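Local coordinates for conserved protein with 2 CBS domains (Pyrobaculum aerophilum, PDB 2RIH) that binds AMP through a pair of CBS domains, a Bateman module, and probably serves as an adenine-nucleotide sensor in this hyperthermophilic archaeon, at the interface of chains A and B. Sequence-based numbering; all coordinates share one arbitrary frame. Chains: chain A/B, Conserved protein with 2 CBS domains.

Contact 1: the interface of chains A and B. Residues chain A 57, 100-102, 119; chain B 35-37, 56, 102, 120.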
loop_
_atom_site.group_PDB
_atom_site.type_symbol
_atom_site.label_atom_id
_atom_site.label_comp_id
_atom_site.label_asym_id
_atom_site.label_seq_id
_atom_site.Cartn_x
_atom_site.Cartn_y
_atom_site.Cartn_z
ATOM N N ARG A 57 3.258 1.016 6.163
ATOM C CA ARG A 57 2.575 2.189 6.677
ATOM C C ARG A 57 2.945 2.515 8.124
ATOM O O ARG A 57 3.058 3.687 8.492
ATOM C CB ARG A 57 1.067 2.031 6.555
ATOM C CG ARG A 57 0.351 3.284 7.005
ATOM C CD ARG A 57 -0.875 3.572 6.188
ATOM N NE ARG A 57 -0.542 3.771 4.781
ATOM C CZ ARG A 57 -1.422 4.148 3.863
ATOM N NH1 ARG A 57 -2.680 4.400 4.204
ATOM N NH2 ARG A 57 -1.037 4.277 2.607
ATOM N N ASN A 100 -10.159 -0.222 7.136
ATOM C CA ASN A 100 -9.312 0.782 6.470
ATOM C C ASN A 100 -7.866 0.319 6.313
ATOM O O ASN A 100 -6.922 1.085 6.546
ATOM C CB ASN A 100 -9.376 2.132 7.208
ATOM C CG ASN A 100 -10.777 2.708 7.257
ATOM O OD1 ASN A 100 -11.551 2.547 6.318
ATOM N ND2 ASN A 100 -11.104 3.395 8.347
ATOM N N ILE A 101 -7.710 -0.943 5.909
ATOM C CA ILE A 101 -6.406 -1.566 5.714
ATOM C C ILE A 101 -6.314 -2.132 4.302
ATOM O O ILE A 101 -7.314 -2.192 3.562
ATOM C CB ILE A 101 -6.100 -2.678 6.773
ATOM C CG1 ILE A 101 -7.166 -3.782 6.774
ATOM C CG2 ILE A 101 -5.950 -2.066 8.173
ATOM C CD1 ILE A 101 -7.016 -4.793 7.931
ATOM N N ARG A 102 -5.107 -2.510 3.911
ATOM C CA ARG A 102 -4.878 -2.999 2.563
ATOM C C ARG A 102 -4.320 -4.406 2.549
ATOM O O ARG A 102 -3.898 -4.896 1.505
ATOM C CB ARG A 102 -3.968 -2.035 1.816
ATOM C CG ARG A 102 -4.631 -0.705 1.542
ATOM C CD ARG A 102 -3.629 0.285 1.001
ATOM N NE ARG A 102 -2.510 0.393 1.928
ATOM C CZ ARG A 102 -1.298 0.824 1.603
ATOM N NH1 ARG A 102 -1.034 1.241 0.370
ATOM N NH2 ARG A 102 -0.351 0.846 2.530
ATOM N N ILE A 119 -4.551 -6.147 -1.096
ATOM C CA ILE A 119 -5.520 -5.515 -1.972
ATOM C C ILE A 119 -5.125 -5.698 -3.465
ATOM O O ILE A 119 -5.987 -5.782 -4.344
ATOM C CB ILE A 119 -5.687 -4.024 -1.589
ATOM C CG1 ILE A 119 -6.954 -3.443 -2.209
ATOM C CG2 ILE A 119 -4.446 -3.200 -1.983
ATOM C CD1 ILE A 119 -7.387 -2.153 -1.541
ATOM N N ARG B 35 -2.656 9.719 5.433
ATOM C CA ARG B 35 -3.035 8.311 5.354
ATOM C C ARG B 35 -3.088 7.813 3.915
ATOM O O ARG B 35 -3.979 7.073 3.530
ATOM C CB ARG B 35 -4.357 8.065 6.088
ATOM C CG ARG B 35 -4.230 8.174 7.602
ATOM C CD ARG B 35 -5.538 7.861 8.310
ATOM N NE ARG B 35 -6.002 6.493 8.067
ATOM C CZ ARG B 35 -7.091 5.953 8.609
ATOM N NH1 ARG B 35 -7.842 6.647 9.449
ATOM N NH2 ARG B 35 -7.422 4.703 8.316
ATOM N N VAL B 36 -2.102 8.218 3.125
ATOM C CA VAL B 36 -2.007 7.761 1.745
ATOM C C VAL B 36 -0.591 7.250 1.489
ATOM O O VAL B 36 0.338 7.520 2.262
ATOM C CB VAL B 36 -2.450 8.848 0.735
ATOM C CG1 VAL B 36 -3.947 9.104 0.871
ATOM C CG2 VAL B 36 -1.649 10.148 0.919
ATOM N N GLY B 37 -0.438 6.505 0.404
ATOM C CA GLY B 37 0.790 5.779 0.142
ATOM C C GLY B 37 1.757 6.338 -0.887
ATOM O O GLY B 37 2.893 5.892 -0.935
ATOM N N GLU B 56 5.509 4.915 -0.072
ATOM C CA GLU B 56 5.872 4.351 1.234
ATOM C C GLU B 56 6.795 3.125 1.078
ATOM O O GLU B 56 7.616 2.842 1.954
ATOM C CB GLU B 56 4.609 3.983 2.020
ATOM C CG GLU B 56 3.830 2.855 1.437
ATOM C CD GLU B 56 2.427 2.776 1.993
ATOM O OE1 GLU B 56 1.520 2.466 1.205
ATOM O OE2 GLU B 56 2.234 3.039 3.197
ATOM N N ARG B 102 0.114 0.415 -7.156
ATOM C CA ARG B 102 -1.142 0.601 -6.435
ATOM C C ARG B 102 -1.698 2.007 -6.553
ATOM O O ARG B 102 -2.691 2.320 -5.911
ATOM C CB ARG B 102 -0.967 0.214 -4.967
ATOM C CG ARG B 102 -0.655 -1.257 -4.776
ATOM C CD ARG B 102 -0.218 -1.535 -3.362
ATOM N NE ARG B 102 1.039 -0.861 -3.065
ATOM C CZ ARG B 102 1.640 -0.872 -1.879
ATOM N NH1 ARG B 102 1.106 -1.542 -0.863
ATOM N NH2 ARG B 102 2.787 -0.224 -1.716
ATOM N N ARG B 120 -7.317 1.220 -3.894
ATOM C CA ARG B 120 -8.306 1.302 -2.824
ATOM C C ARG B 120 -9.539 2.137 -3.246
ATOM O O ARG B 120 -10.662 1.824 -2.854
ATOM C CB ARG B 120 -7.639 1.905 -1.572
ATOM C CG ARG B 120 -8.259 1.503 -0.252
ATOM C CD ARG B 120 -8.049 2.569 0.829
ATOM N NE ARG B 120 -6.659 2.698 1.285
ATOM C CZ ARG B 120 -6.213 2.354 2.496
ATOM N NH1 ARG B 120 -7.025 1.839 3.411
ATOM N NH2 ARG B 120 -4.937 2.529 2.813
HETATM O O HOH W 1 1.220 2.621 -1.340
HETATM O O HOH W 2 -8.937 3.591 10.541
#
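A:Arg57 and B:Glu56 are brought together by their first torsions. In A:Arg57 CG lies anti to the backbone N (chi1 -176°), and in B:Glu56 CG sits between the backbone N and the carbonyl carbon (chi1 67°). Both belong to a CBS-domain pair, or Bateman module. A:Arg57 and A:Arg102 are AMP-binding positions of this protein, but no nucleotide is bound here. A:Arg57 NE gives a nearly straight hydrogen bond and salt bridge to the carboxylate OE2 of B:Glu56, 3.3 Å away, on its syn lone pair. A:Arg102 comes tip to tip with the same carboxylate. Its NH2 lies 2.8 Å from B:Glu56 OE1, above the carboxylate plane, and its NH1 bonds that oxygen at 3.0 Å, nearly along the C-O axis. OE1 also takes water 1, which links it to A:Arg102 NH1. The side chains of A:Arg102 and B:Arg120 cross at about a right angle. Their guanidinium planes are nearly parallel (6°), but it is the aliphatic CG of A:Arg102 that lies over the centre of the B:Arg120 group, 3.6 Å from its CZ. Several like charges gather here, and B:Glu56 probably offsets part of them. Water 2 joins A:Asn100 ND2 to B:Arg35 NH2.

Contact 2: the interface of chains A and B. Residues chain A 120, 124; chain B 57, 96, 100-102.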
loop_
_atom_site.group_PDB
_atom_site.type_symbol
_atom_site.label_atom_id
_atom_site.label_comp_id
_atom_site.label_asym_id
_atom_site.label_seq_id
_atom_site.Cartn_x
_atom_site.Cartn_y
_atom_site.Cartn_z
ATOM N N ARG A 120 -3.827 -5.798 -3.737
ATOM C CA ARG A 120 -3.324 -6.144 -5.084
ATOM C C ARG A 120 -3.853 -7.470 -5.595
ATOM O O ARG A 120 -4.115 -7.620 -6.795
ATOM C CB ARG A 120 -1.814 -6.304 -5.068
ATOM C CG ARG A 120 -1.009 -5.091 -5.329
ATOM C CD ARG A 120 0.443 -5.418 -4.991
ATOM N NE ARG A 120 1.343 -4.730 -5.883
ATOM C CZ ARG A 120 2.222 -3.799 -5.553
ATOM N NH1 ARG A 120 2.413 -3.397 -4.302
ATOM N NH2 ARG A 120 2.936 -3.283 -6.527
ATOM N N PHE A 124 -7.238 -6.662 -9.139
ATOM C CA PHE A 124 -6.793 -6.594 -10.536
ATOM C C PHE A 124 -7.581 -7.503 -11.501
ATOM O O PHE A 124 -8.051 -7.043 -12.548
ATOM C CB PHE A 124 -5.292 -6.895 -10.630
ATOM C CG PHE A 124 -4.391 -5.803 -10.076
ATOM C CD1 PHE A 124 -4.819 -4.480 -9.961
ATOM C CD2 PHE A 124 -3.079 -6.101 -9.732
ATOM C CE1 PHE A 124 -3.966 -3.491 -9.466
ATOM C CE2 PHE A 124 -2.213 -5.114 -9.250
ATOM C CZ PHE A 124 -2.665 -3.808 -9.113
ATOM N N ARG B 57 6.667 2.428 -0.052
ATOM C CA ARG B 57 7.556 1.322 -0.411
ATOM C C ARG B 57 9.022 1.762 -0.568
ATOM O O ARG B 57 9.939 1.050 -0.155
ATOM C CB ARG B 57 7.049 0.670 -1.712
ATOM C CG ARG B 57 7.793 -0.592 -2.167
ATOM C CD ARG B 57 7.815 -1.684 -1.094
ATOM N NE ARG B 57 6.477 -2.072 -0.644
ATOM C CZ ARG B 57 5.741 -3.056 -1.167
ATOM N NH1 ARG B 57 6.181 -3.817 -2.161
ATOM N NH2 ARG B 57 4.541 -3.290 -0.671
ATOM N N MET B 96 -2.407 0.390 -13.367
ATOM C CA MET B 96 -2.030 -0.159 -12.056
ATOM C C MET B 96 -1.679 -1.650 -12.155
ATOM O O MET B 96 -0.677 -2.113 -11.617
ATOM C CB MET B 96 -3.184 0.014 -11.064
ATOM C CG MET B 96 -3.403 1.454 -10.592
ATOM S SD MET B 96 -4.703 1.536 -9.349
ATOM C CE MET B 96 -5.145 3.273 -9.385
ATOM N N ASN B 100 1.968 -3.063 -12.308
ATOM C CA ASN B 100 2.022 -3.606 -10.944
ATOM C C ASN B 100 2.272 -2.528 -9.893
ATOM O O ASN B 100 3.225 -2.608 -9.114
ATOM C CB ASN B 100 3.077 -4.712 -10.832
ATOM C CG ASN B 100 3.014 -5.452 -9.503
ATOM O OD1 ASN B 100 1.926 -5.675 -8.946
ATOM N ND2 ASN B 100 4.179 -5.841 -8.988
ATOM N N ILE B 101 1.426 -1.505 -9.905
ATOM C CA ILE B 101 1.515 -0.419 -8.942
ATOM C C ILE B 101 0.142 -0.179 -8.343
ATOM O O ILE B 101 -0.877 -0.533 -8.946
ATOM C CB ILE B 101 2.098 0.884 -9.561
ATOM C CG1 ILE B 101 1.296 1.311 -10.801
ATOM C CG2 ILE B 101 3.584 0.689 -9.878
ATOM C CD1 ILE B 101 1.797 2.582 -11.475
ATOM N N ARG B 102 0.114 0.415 -7.156
ATOM C CA ARG B 102 -1.142 0.601 -6.435
ATOM C C ARG B 102 -1.698 2.007 -6.553
ATOM O O ARG B 102 -2.691 2.320 -5.911
ATOM C CB ARG B 102 -0.967 0.214 -4.967
ATOM C CG ARG B 102 -0.655 -1.257 -4.776
ATOM C CD ARG B 102 -0.218 -1.535 -3.362
ATOM N NE ARG B 102 1.039 -0.861 -3.065
ATOM C CZ ARG B 102 1.640 -0.872 -1.879
ATOM N NH1 ARG B 102 1.106 -1.542 -0.863
ATOM N NH2 ARG B 102 2.787 -0.224 -1.716
#
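A:Arg120 and B:Asn100 cross at about a right angle, with the guanidinium turned 60° from the side-chain amide. Both lie in CBS domains, and A:Arg120 is an AMP-binding position of this protein. The guanidinium is used side-on, one nitrogen to each of two oxygens of the same residue. Its NE bonds the amide oxygen OD1 of B:Asn100 at 3.3 Å, and the bond is nearly straight (161° at H). Its NH2 reaches the backbone O of B:Asn100 at 2.7 Å, along a more bent path. Both oxygens lie close to the guanidinium plane, but each is approached from above its own carbonyl plane. With CG anti to its backbone N (chi1 -171°), B:Asn100 brings its amide toward this edge. B:Arg102 CG lies over one face of the A:Arg120 guanidinium, toward its rim, 3.8 Å from NH1 of A:Arg120. A:Arg120 in turn sets its NH1 over the rim of the B:Arg102 guanidinium, 3.1 Å from NE of B:Arg102, without a hydrogen bond. B:Arg57 NH2 is a further like charge, 4.2 Å from A:Arg120 NH1, and probably adds to the local positive charge. An alanine in place of A:Arg120 would probably leave both oxygens of B:Asn100 without these donors and uncover the side of B:Arg102. Next to this pair, the ring of A:Phe124 crosses B:Met96 at about a right angle, its CE1 3.9 Å from CB of B:Met96.

Contact 3: the interface of chains A and B. Residues chain A 123, 129, 132-133; chain B 123, 129, 132-133.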
loop_
_atom_site.group_PDB
_atom_site.type_symbol
_atom_site.label_atom_id
_atom_site.label_comp_id
_atom_site.label_asym_id
_atom_site.label_seq_id
_atom_site.Cartn_x
_atom_site.Cartn_y
_atom_site.Cartn_z
ATOM N N CYS A 123 -7.879 -7.018 -6.437
ATOM C CA CYS A 123 -8.462 -5.899 -7.166
ATOM C C CYS A 123 -8.054 -5.741 -8.626
ATOM O O CYS A 123 -8.502 -4.802 -9.282
ATOM C CB CYS A 123 -8.176 -4.621 -6.389
ATOM S SG CYS A 123 -8.888 -4.691 -4.751
ATOM N N LEU A 129 -12.917 -9.286 -9.332
ATOM C CA LEU A 129 -13.736 -8.070 -9.227
ATOM C C LEU A 129 -15.229 -8.386 -9.346
ATOM O O LEU A 129 -16.051 -7.867 -8.588
ATOM C CB LEU A 129 -13.352 -7.053 -10.315
ATOM C CG LEU A 129 -11.961 -6.427 -10.241
ATOM C CD1 LEU A 129 -11.754 -5.436 -11.376
ATOM C CD2 LEU A 129 -11.736 -5.749 -8.899
ATOM N N LEU A 132 -16.343 -9.941 -6.196
ATOM C CA LEU A 132 -16.484 -8.885 -5.187
ATOM C C LEU A 132 -17.749 -8.043 -5.415
ATOM O O LEU A 132 -18.384 -7.609 -4.461
ATOM C CB LEU A 132 -15.267 -7.946 -5.170
ATOM C CG LEU A 132 -13.883 -8.512 -4.853
ATOM C CD1 LEU A 132 -12.868 -7.369 -4.794
ATOM C CD2 LEU A 132 -13.876 -9.308 -3.556
ATOM N N ALA A 133 -18.102 -7.804 -6.675
ATOM C CA ALA A 133 -19.250 -6.950 -7.001
ATOM C C ALA A 133 -20.602 -7.624 -6.717
ATOM O O ALA A 133 -21.576 -6.949 -6.390
ATOM C CB ALA A 133 -19.174 -6.518 -8.444
ATOM N N CYS B 123 -11.587 -0.349 -5.959
ATOM C CA CYS B 123 -11.956 -1.734 -5.660
ATOM C C CYS B 123 -13.134 -1.981 -4.715
ATOM O O CYS B 123 -13.630 -3.098 -4.646
ATOM C CB CYS B 123 -10.741 -2.439 -5.070
ATOM S SG CYS B 123 -10.818 -4.224 -5.092
ATOM N N LEU B 129 -16.590 -1.240 -9.240
ATOM C CA LEU B 129 -16.273 -2.663 -9.407
ATOM C C LEU B 129 -16.951 -3.273 -10.624
ATOM O O LEU B 129 -16.301 -3.965 -11.412
ATOM C CB LEU B 129 -16.690 -3.482 -8.172
ATOM C CG LEU B 129 -15.754 -3.562 -6.971
ATOM C CD1 LEU B 129 -16.455 -4.284 -5.826
ATOM C CD2 LEU B 129 -14.438 -4.251 -7.345
ATOM N N LEU B 132 -15.463 -1.846 -13.826
ATOM C CA LEU B 132 -14.171 -2.496 -14.077
ATOM C C LEU B 132 -14.308 -3.995 -14.373
ATOM O O LEU B 132 -13.486 -4.563 -15.090
ATOM C CB LEU B 132 -13.226 -2.299 -12.889
ATOM C CG LEU B 132 -12.842 -0.860 -12.539
ATOM C CD1 LEU B 132 -11.892 -0.840 -11.346
ATOM C CD2 LEU B 132 -12.223 -0.170 -13.731
ATOM N N ALA B 133 -15.341 -4.625 -13.816
ATOM C CA ALA B 133 -15.577 -6.060 -14.003
ATOM C C ALA B 133 -16.026 -6.422 -15.422
ATOM O O ALA B 133 -15.859 -7.567 -15.848
ATOM C CB ALA B 133 -16.606 -6.563 -12.989
#
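Helix 126-134 of chain A packs on helix 126-133 of chain B, and the ends of the two 119-123 helices meet beside them. There A:Cys123 SG and B:Cys123 SG are joined in an interchain disulfide of 2.0 Å. The two cysteines reach the bond differently. In A:Cys123 the sulfur is anti to the carbonyl carbon (chi1 -60°), whereas in B:Cys123 it is anti to the backbone N (chi1 -162°). The two-fold relation is therefore not exact at the level of these side chains. Next to the disulfide, A:Leu132 lays its CD1 methyl 3.8 Å from B:Cys123 SG. The centre of the helix pair is A:Leu129 against B:Leu129. The two side chains cross obliquely and touch through their CD2 methyls at 3.5 Å, a snug fit for two carbons. Each leucine sends its other branch to the opposite helix: A:Leu129 CD1 lies 3.8 Å from CB of B:Leu132, and B:Leu129 CD1 lies 3.9 Å from CB of A:Leu132. A:Ala133 adds its methyl, with CB 3.9 Å from CB of B:Leu129. The contact between these side chains is apolar, so the covalent link is backed by methyl packing and not by polar bonds. In the fold, the last helix follows helix 119-123 near the C-terminal end of each modelled chain, so the disulfide and the helix pair join the two chains there.

Contact 1 and contact 2 lie about 11 Å apart between the centres of their C-alpha atoms and share B:Arg102. Contact 2 repeats, with the chains exchanged, the meeting of Arg120 with Asn100 and Arg102 in contact 1, though not exactly. In both, AMP-binding positions take part in pairing the chains. Nucleotide binding could therefore affect how the subunits meet, though the structure alone does not show this. Contact 3 is about 17 Å from contact 1 and 15 Å from contact 2, between the same centres. Helix 119-123 contributes to all three. The disulfide probably helps keep the dimer together at high temperature.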